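Local coordinates for protein N-acetyl-L-2,4-diaminobutyric acid deacetylase (Ruegeria pomeroyi, PDB 6TWL) that probably removes the acetyl group from N-acetyl-L-2,4-diaminobutyric acid, a zinc-dependent step in the bacterial breakdown of the stress protectant ectoine, at residues P88-Y92 with P93-A97; M270-L273 with G274-V277. All blocks are in the same frame, centred on the assembly; numbering follows the deposited sequence.

Contact 1: P88-Y92 with P93-A97; sequences PAFNY and PAFRA
Two hydrogen bonds join Asn91 to the chain that turns back past it. The first runs from Phe95 N to Asn91 O, 2.8 Å long, and spans the reversal through Tyr92 and the cis peptide bond before Pro93. In the second, Asn91 ND2 donates to Arg96 O at 3.3 Å; the acceptor lies near the amide plane of Asn91, while ND2 stands well above the Arg96 carbonyl plane. CG of Asn91 lies between its backbone N and carbonyl carbon (chi1 49°), which swings the amide toward the returning chain, about 5 Å from the side chain of His58, a zinc ligand in the metal-bound protein. Aromatic contacts follow. Pro93 CB sits 3.6 Å from the Tyr92 ring centroid, almost on the ring normal, a CH-pi contact. Tyr92 CA in turn lies over a face of the Phe95 ring, and Tyr92 CD1 meets Phe95 CE2 at 3.8 Å. A serine in place of the tyrosine would probably leave Pro93 CB without its aromatic face and open a gap beside Phe95 CE2. Phe90 CD1 packs 4.1 Å from Phe95 CE1. The loop follows strand 82-87: Tyr92 and Phe95 both rest on Ile125 of helix 121-133, and Phe95 also reaches Ile38 and Pro39 of strand 36-45.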
loop_
_atom_site.group_PDB
_atom_site.type_symbol
_atom_site.label_atom_id
_atom_site.label_comp_id
_atom_site.label_asym_id
_atom_site.label_seq_id
_atom_site.Cartn_x
_atom_site.Cartn_y
_atom_site.Cartn_z
ATOM N N PRO A 88 -2.610 -5.288 10.355
ATOM C CA PRO A 88 -2.288 -3.851 10.313
ATOM C C PRO A 88 -0.821 -3.572 10.057
ATOM O O PRO A 88 -0.491 -2.549 9.446
ATOM C CB PRO A 88 -2.714 -3.355 11.703
ATOM C CG PRO A 88 -3.641 -4.403 12.233
ATOM C CD PRO A 88 -3.147 -5.696 11.664
ATOM N N ALA A 89 0.070 -4.444 10.513
ATOM C CA ALA A 89 1.502 -4.256 10.345
ATOM C C ALA A 89 2.082 -5.474 9.645
ATOM O O ALA A 89 1.902 -6.606 10.105
ATOM C CB ALA A 89 2.191 -4.025 11.690
ATOM N N PHE A 90 2.773 -5.235 8.533
ATOM C CA PHE A 90 3.346 -6.290 7.709
ATOM C C PHE A 90 4.827 -6.029 7.464
ATOM O O PHE A 90 5.382 -6.448 6.446
ATOM C CB PHE A 90 2.579 -6.411 6.391
ATOM C CG PHE A 90 2.811 -7.702 5.660
ATOM C CD1 PHE A 90 2.964 -8.892 6.352
ATOM C CD2 PHE A 90 2.860 -7.724 4.276
ATOM C CE1 PHE A 90 3.175 -10.078 5.673
ATOM C CE2 PHE A 90 3.067 -8.906 3.593
ATOM C CZ PHE A 90 3.225 -10.084 4.292
ATOM N N ASN A 91 5.478 -5.337 8.398
ATOM C CA ASN A 91 6.860 -4.887 8.247
ATOM C C ASN A 91 7.756 -5.701 9.180
ATOM O O ASN A 91 7.861 -5.405 10.374
ATOM C CB ASN A 91 6.975 -3.390 8.529
ATOM C CG ASN A 91 6.300 -2.986 9.828
ATOM O OD1 ASN A 91 5.126 -3.284 10.049
ATOM N ND2 ASN A 91 7.046 -2.311 10.698
ATOM N N TYR A 92 8.396 -6.726 8.624
ATOM C CA TYR A 92 9.393 -7.488 9.355
ATOM C C TYR A 92 10.540 -6.570 9.784
ATOM O O TYR A 92 10.909 -5.644 9.055
ATOM C CB TYR A 92 9.916 -8.624 8.478
ATOM C CG TYR A 92 10.835 -9.607 9.167
ATOM C CD1 TYR A 92 10.322 -10.662 9.907
ATOM C CD2 TYR A 92 12.215 -9.489 9.061
ATOM C CE1 TYR A 92 11.155 -11.559 10.535
ATOM C CE2 TYR A 92 13.058 -10.389 9.683
ATOM C CZ TYR A 92 12.522 -11.425 10.417
ATOM O OH TYR A 92 13.358 -12.325 11.039
ATOM N N PRO A 93 11.127 -6.799 10.972
ATOM C CA PRO A 93 10.770 -7.829 11.951
ATOM C C PRO A 93 9.869 -7.322 13.068
ATOM O O PRO A 93 9.384 -8.104 13.886
ATOM C CB PRO A 93 12.128 -8.234 12.513
ATOM C CG PRO A 93 12.895 -6.936 12.521
ATOM C CD PRO A 93 12.378 -6.113 11.350
ATOM N N ALA A 94 9.656 -6.007 13.097
ATOM C CA ALA A 94 8.951 -5.395 14.215
ATOM C C ALA A 94 7.468 -5.731 14.189
ATOM O O ALA A 94 6.887 -6.098 15.217
ATOM C CB ALA A 94 9.164 -3.887 14.189
ATOM N N PHE A 95 6.840 -5.615 13.019
ATOM C CA PHE A 95 5.391 -5.742 12.873
ATOM C C PHE A 95 4.662 -4.810 13.836
ATOM O O PHE A 95 3.730 -5.197 14.543
ATOM C CB PHE A 95 4.938 -7.189 13.055
ATOM C CG PHE A 95 5.420 -8.105 11.977
ATOM C CD1 PHE A 95 4.928 -7.996 10.687
ATOM C CD2 PHE A 95 6.372 -9.071 12.249
ATOM C CE1 PHE A 95 5.372 -8.839 9.688
ATOM C CE2 PHE A 95 6.822 -9.917 11.257
ATOM C CZ PHE A 95 6.322 -9.799 9.973
ATOM N N ARG A 96 5.114 -3.561 13.867
ATOM C CA ARG A 96 4.407 -2.489 14.549
ATOM C C ARG A 96 4.670 -1.195 13.799
ATOM O O ARG A 96 5.805 -0.938 13.384
ATOM C CB ARG A 96 4.845 -2.360 16.014
ATOM C CG ARG A 96 6.290 -2.726 16.269
ATOM C CD ARG A 96 6.550 -2.962 17.742
ATOM N NE ARG A 96 6.184 -1.802 18.548
ATOM C CZ ARG A 96 5.582 -1.890 19.728
ATOM N NH1 ARG A 96 5.291 -3.084 20.223
ATOM N NH2 ARG A 96 5.269 -0.797 20.411
ATOM N N ALA A 97 3.613 -0.406 13.596
ATOM C CA ALA A 97 3.750 0.922 13.013
ATOM C C ALA A 97 4.839 1.711 13.727
ATOM O O ALA A 97 5.025 1.586 14.940
ATOM C CB ALA A 97 2.421 1.673 13.097
#

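Contact 2: M270-L273 with G274-V277; sequences MIDL and GAPV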
loop_
_atom_site.group_PDB
_atom_site.type_symbol
_atom_site.label_atom_id
_atom_site.label_comp_id
_atom_site.label_asym_id
_atom_site.label_seq_id
_atom_site.Cartn_x
_atom_site.Cartn_y
_atom_site.Cartn_z
ATOM N N MET A 270 9.082 23.842 -6.557
ATOM C CA MET A 270 8.423 25.014 -7.115
ATOM C C MET A 270 6.935 24.814 -7.401
ATOM O O MET A 270 6.241 25.808 -7.636
ATOM C CB MET A 270 9.150 25.458 -8.398
ATOM C CG MET A 270 10.665 25.672 -8.245
ATOM S SD MET A 270 11.105 26.865 -6.966
ATOM C CE MET A 270 10.317 28.341 -7.604
ATOM N N ILE A 271 6.414 23.580 -7.370
ATOM C CA ILE A 271 5.048 23.304 -7.825
ATOM C C ILE A 271 4.211 22.623 -6.729
ATOM O O ILE A 271 4.726 21.850 -5.913
ATOM C CB ILE A 271 5.074 22.458 -9.132
ATOM C CG1 ILE A 271 5.829 23.180 -10.254
ATOM C CG2 ILE A 271 3.668 22.161 -9.660
ATOM C CD1 ILE A 271 5.423 24.651 -10.452
ATOM N N ASP A 272 2.896 22.913 -6.723
ATOM C CA ASP A 272 1.938 22.163 -5.901
ATOM C C ASP A 272 1.932 20.671 -6.223
ATOM O O ASP A 272 1.790 20.281 -7.386
ATOM C CB ASP A 272 0.507 22.667 -6.119
ATOM C CG ASP A 272 0.182 23.937 -5.386
ATOM O OD1 ASP A 272 -0.485 23.839 -4.342
ATOM O OD2 ASP A 272 0.650 25.018 -5.849
ATOM N N LEU A 273 2.039 19.827 -5.186
ATOM C CA LEU A 273 1.559 18.450 -5.314
ATOM C C LEU A 273 0.127 18.492 -5.832
ATOM O O LEU A 273 -0.705 19.234 -5.304
ATOM C CB LEU A 273 1.598 17.704 -3.968
ATOM C CG LEU A 273 2.670 16.652 -3.660
ATOM C CD1 LEU A 273 2.291 15.847 -2.420
ATOM C CD2 LEU A 273 2.891 15.731 -4.851
ATOM N N GLY A 274 -0.162 17.734 -6.893
ATOM C CA GLY A 274 -1.472 17.808 -7.528
ATOM C C GLY A 274 -1.651 18.911 -8.562
ATOM O O GLY A 274 -2.679 18.927 -9.251
ATOM N N ALA A 275 -0.669 19.840 -8.710
ATOM C CA ALA A 275 -0.881 20.949 -9.632
ATOM C C ALA A 275 -0.548 20.552 -11.062
ATOM O O ALA A 275 0.329 19.714 -11.292
ATOM C CB ALA A 275 -0.012 22.140 -9.259
ATOM N N PRO A 276 -1.200 21.185 -12.034
ATOM C CA PRO A 276 -0.900 20.873 -13.431
ATOM C C PRO A 276 0.493 21.348 -13.801
ATOM O O PRO A 276 1.002 22.338 -13.271
ATOM C CB PRO A 276 -1.975 21.644 -14.202
ATOM C CG PRO A 276 -2.275 22.815 -13.326
ATOM C CD PRO A 276 -2.149 22.309 -11.912
ATOM N N VAL A 277 1.115 20.624 -14.724
ATOM C CA VAL A 277 2.462 20.972 -15.161
ATOM C C VAL A 277 2.616 20.574 -16.622
ATOM O O VAL A 277 2.177 19.496 -17.034
ATOM C CB VAL A 277 3.538 20.327 -14.255
ATOM C CG1 VAL A 277 3.537 18.807 -14.367
ATOM C CG2 VAL A 277 4.910 20.894 -14.564
#
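Ile271 CG2 meets Ala275 CB at 3.7 Å, methyl against methyl across the mouth of a tight reversal. This branch of Ile271 stands anti to its amide nitrogen, while CG1 lies anti to the carbonyl carbon (chi1 -59°), so that CG2 is the part turned to Ala275 and the longer arm makes no contact with it. Asp272 CB points at Ala275, while its CG, anti to the carbonyl carbon, carries the carboxylate away from the returning chain. The 3.2 Å between Asp272 CB and Ala275 CB is tighter than normal carbon packing and is doubtful in detail. The four residues from Asp272 to Ala275 form a type II beta turn, closed by Ala275 N donating to Asp272 O at 2.8 Å, with an N-H...O angle of 159° and the donor well above the carbonyl plane. Gly274 takes the third position with positive phi (85°), where a CB would collide with Leu273 O; this is the place in a type II turn that commonly calls for glycine. The side chain of Leu273 is directed away from the following residues and packs on Val153 and on Arg310 of strand 305-311. Ile271 touches Val307 of that same strand, to which Gly274 and Ala275 are also hydrogen-bonded through their backbones.

In the fold
Contact 1 comes first along the chain and contact 2 much later, their centres 33 Å apart on opposite sides of the chain's centre and their nearest atoms about 21 Å apart. Residues 88-97 belong to the loop leaving strand 82-87 of the large mixed sheet, within the zinc-dependent catalytic domain; residues 270-277 link strand 265-269 to strand 276-277, so they join two smaller antiparallel sheets of the C-terminal part. Both are local chain reversals, but only contact 1 lies close to a zinc ligand, His58. Contact 2 is a surface turn, its Leu273 side chain about 10 Å from that of Glu209, another zinc ligand of the metal-bound protein; the metal is absent from this apo structure.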